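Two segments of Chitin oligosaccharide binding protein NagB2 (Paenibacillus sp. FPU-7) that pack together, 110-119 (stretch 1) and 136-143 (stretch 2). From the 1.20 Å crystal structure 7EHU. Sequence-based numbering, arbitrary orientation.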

# COMPACT_ATOMS: atom_id res chain seq x y z
N HIS A 110 -17.40 8.62 13.18
CA HIS A 110 -17.94 7.44 12.53
C HIS A 110 -17.17 6.16 12.81
O HIS A 110 -17.60 5.11 12.34
N LEU A 111 -16.07 6.23 13.56
CA LEU A 111 -15.23 5.07 13.85
C LEU A 111 -15.34 4.65 15.31
O LEU A 111 -15.25 5.49 16.21
N LEU A 112 -15.52 3.35 15.53
CA LEU A 112 -15.59 2.81 16.89
C LEU A 112 -14.23 2.89 17.56
O LEU A 112 -13.27 2.33 17.02
N PRO A 113 -14.09 3.53 18.73
CA PRO A 113 -12.82 3.43 19.45
C PRO A 113 -12.65 2.03 20.02
O PRO A 113 -13.60 1.42 20.54
N LEU A 114 -11.43 1.50 19.91
CA LEU A 114 -11.18 0.09 20.16
C LEU A 114 -10.38 -0.21 21.43
O LEU A 114 -10.16 -1.38 21.73
N ASN A 115 -9.96 0.81 22.19
CA ASN A 115 -9.03 0.56 23.30
C ASN A 115 -9.60 -0.46 24.29
O ASN A 115 -8.91 -1.41 24.70
N ASP A 116 -10.85 -0.27 24.72
CA ASP A 116 -11.43 -1.19 25.70
C ASP A 116 -11.62 -2.58 25.10
O ASP A 116 -11.40 -3.59 25.78
N ILE A 117 -12.03 -2.65 23.83
CA ILE A 117 -12.16 -3.94 23.18
C ILE A 117 -10.83 -4.66 23.14
O ILE A 117 -10.75 -5.87 23.39
N LEU A 118 -9.75 -3.93 22.82
CA LEU A 118 -8.45 -4.58 22.77
C LEU A 118 -8.04 -5.12 24.14
O LEU A 118 -7.48 -6.23 24.23
N LYS A 119 -8.30 -4.36 25.20
CA LYS A 119 -8.06 -4.87 26.55
C LYS A 119 -8.88 -6.14 26.82
O LYS A 119 -8.36 -7.14 27.33
N ASP A 136 -5.62 11.03 19.01
CA ASP A 136 -5.78 11.49 20.39
C ASP A 136 -5.84 10.32 21.37
O ASP A 136 -6.65 10.30 22.31
N GLY A 137 -4.96 9.34 21.16
CA GLY A 137 -4.82 8.21 22.05
C GLY A 137 -5.80 7.06 21.85
O GLY A 137 -5.61 6.00 22.46
N LYS A 138 -6.81 7.19 21.00
CA LYS A 138 -7.84 6.15 20.94
C LYS A 138 -7.54 5.48 19.58
O LYS A 138 -7.11 6.14 18.61
N ILE A 139 -7.73 4.18 19.54
CA ILE A 139 -7.40 3.35 18.40
C ILE A 139 -8.67 3.14 17.60
O ILE A 139 -9.69 2.71 18.15
N TYR A 140 -8.61 3.41 16.29
CA TYR A 140 -9.80 3.40 15.44
C TYR A 140 -9.73 2.40 14.30
O TYR A 140 -10.61 2.39 13.44
N GLY A 141 -8.73 1.54 14.27
CA GLY A 141 -8.66 0.47 13.29
C GLY A 141 -7.47 -0.41 13.61
O GLY A 141 -6.63 -0.05 14.43
N LEU A 142 -7.41 -1.56 12.93
CA LEU A 142 -6.41 -2.57 13.24
C LEU A 142 -5.75 -3.03 11.94
O LEU A 142 -6.43 -3.61 11.08
N PRO A 143 -4.46 -2.80 11.76
CA PRO A 143 -3.83 -3.18 10.50
C PRO A 143 -3.87 -4.69 10.34
O PRO A 143 -3.66 -5.43 11.30

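The two stretches bury 521 Å² between them, and their backbones come nearest where Pro113 faces Tyr140 and Leu114 faces Ile139. Here the main chain is pinned directly: Leu114 N donates to Ile139 O at 2.8 Å, and the same oxygen receives a CA-H...O contact from Pro113 CA at 3.5 Å.

Tyr140 contributes the largest bump. Its CA-to-CB bond points sideways, but with chi1 at -70° (m) and chi2 at -74° the ring reaches the loop of stretch 1 and settles into a hollow lined by Leu111 and Pro113. Leu111 CB lies 3.6 Å from Tyr140 CD1, and Pro113 CB 3.8 Å from Tyr140 CE1, while Leu111 O meets the ring edge, 3.4 Å from Tyr140 CE1. Leu111 itself points toward stretch 2 as an m,t rotamer, whereas Leu112 turns its side chain away and leaves its carbonyl at the contact. A water bridges there, its oxygen 2.8 Å from Leu112 O and 2.8 Å from Tyr140 O.

Beyond the tyrosine, Leu114 and Leu118 point toward stretch 2, both m,t. Leu114 packs against the backbone at Gly141, its CD1 being 3.8 Å from Gly141 N and 3.8 Å from Leu142 CG; that glycine nitrogen is buried without a polar partner. One helical turn on, Leu118 packs against both Ile139 and Leu142: its CD1 lies 3.7 Å from Ile139 CD1, and its CD2 3.9 Å from Leu142 CD2. Leu142 (m,t) points back toward them, and Ile139 (m,t), though directed sideways, covers the flank.

Asn115 supplies the polar contacts made by a side chain across the stretches. Its m rotamer brings the amide alongside the strand, where Asn115 OD1 accepts from Ile139 N at 2.8 Å and Asn115 ND2 donates to Gly137 O at 3.0 Å, so both ends of the amide engage the backbone.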

# COMPACT_ATOMS: atom_id res chain seq x y z
CB HIS A 110 -18.01 7.64 11.03
CG HIS A 110 -18.89 8.78 10.66
ND1 HIS A 110 -20.10 9.00 11.28
CD2 HIS A 110 -18.74 9.76 9.75
CE1 HIS A 110 -20.65 10.09 10.77
NE2 HIS A 110 -19.84 10.57 9.84
CB LEU A 111 -13.76 5.35 13.52
CG LEU A 111 -13.44 5.67 12.07
CD1 LEU A 111 -11.94 5.80 11.86
CD2 LEU A 111 -14.01 4.62 11.11
CB LEU A 112 -16.05 1.35 16.80
CG LEU A 112 -16.41 0.66 18.12
CD1 LEU A 112 -17.72 1.20 18.68
CD2 LEU A 112 -16.49 -0.85 17.93
CB PRO A 113 -12.94 4.50 20.55
CG PRO A 113 -14.39 4.66 20.76
CD PRO A 113 -15.07 4.36 19.44
CB LEU A 114 -10.45 -0.53 18.97
CG LEU A 114 -11.16 -0.42 17.63
CD1 LEU A 114 -10.35 -1.02 16.52
CD2 LEU A 114 -12.53 -1.07 17.70
CB ASN A 115 -8.69 1.87 24.01
CG ASN A 115 -8.06 2.91 23.08
OD1 ASN A 115 -8.60 3.24 22.03
ND2 ASN A 115 -6.94 3.46 23.49
CB ASP A 116 -12.76 -0.64 26.22
CG ASP A 116 -12.59 0.30 27.40
OD1 ASP A 116 -11.43 0.55 27.82
OD2 ASP A 116 -13.63 0.78 27.92
CB ILE A 117 -12.75 -3.77 21.77
CG1 ILE A 117 -14.22 -3.40 21.88
CG2 ILE A 117 -12.54 -5.04 20.93
CD1 ILE A 117 -14.76 -2.70 20.65
CB LEU A 118 -7.39 -3.63 22.24
CG LEU A 118 -7.55 -3.22 20.77
CD1 LEU A 118 -6.41 -2.31 20.38
CD2 LEU A 118 -7.62 -4.41 19.82
CB LYS A 119 -8.38 -3.78 27.59
CG LYS A 119 -7.93 -4.11 29.00
CD LYS A 119 -8.50 -3.13 30.04
CE LYS A 119 -8.79 -3.85 31.39
NZ LYS A 119 -9.61 -3.04 32.32
CB ASP A 136 -6.98 12.43 20.55
CG ASP A 136 -6.85 13.69 19.73
OD1 ASP A 136 -5.72 14.22 19.64
OD2 ASP A 136 -7.87 14.17 19.18
CB LYS A 138 -9.09 6.90 20.73
CG LYS A 138 -9.47 7.85 21.96
CD LYS A 138 -10.84 8.56 21.80
CE LYS A 138 -9.94 9.38 20.71
NZ LYS A 138 -10.26 10.41 19.77
CB ILE A 139 -6.82 2.02 18.90
CG1 ILE A 139 -5.48 2.25 19.64
CG2 ILE A 139 -6.63 1.05 17.74
CD1 ILE A 139 -5.18 1.21 20.70
CB TYR A 140 -10.06 4.80 14.91
CG TYR A 140 -10.52 5.77 15.96
CD1 TYR A 140 -11.82 5.71 16.48
CD2 TYR A 140 -9.67 6.76 16.44
CE1 TYR A 140 -12.25 6.61 17.44
CE2 TYR A 140 -10.09 7.67 17.39
CZ TYR A 140 -11.39 7.59 17.88
OH TYR A 140 -11.78 8.50 18.84
CB LEU A 142 -7.01 -3.76 13.98
CG LEU A 142 -7.65 -3.38 15.31
CD1 LEU A 142 -8.41 -4.56 15.89
CD2 LEU A 142 -6.65 -2.86 16.34
CB PRO A 143 -2.40 -2.67 10.66
CG PRO A 143 -2.17 -2.58 12.12
CD PRO A 143 -3.50 -2.23 12.72
O HOH W 1 -12.90 1.18 14.44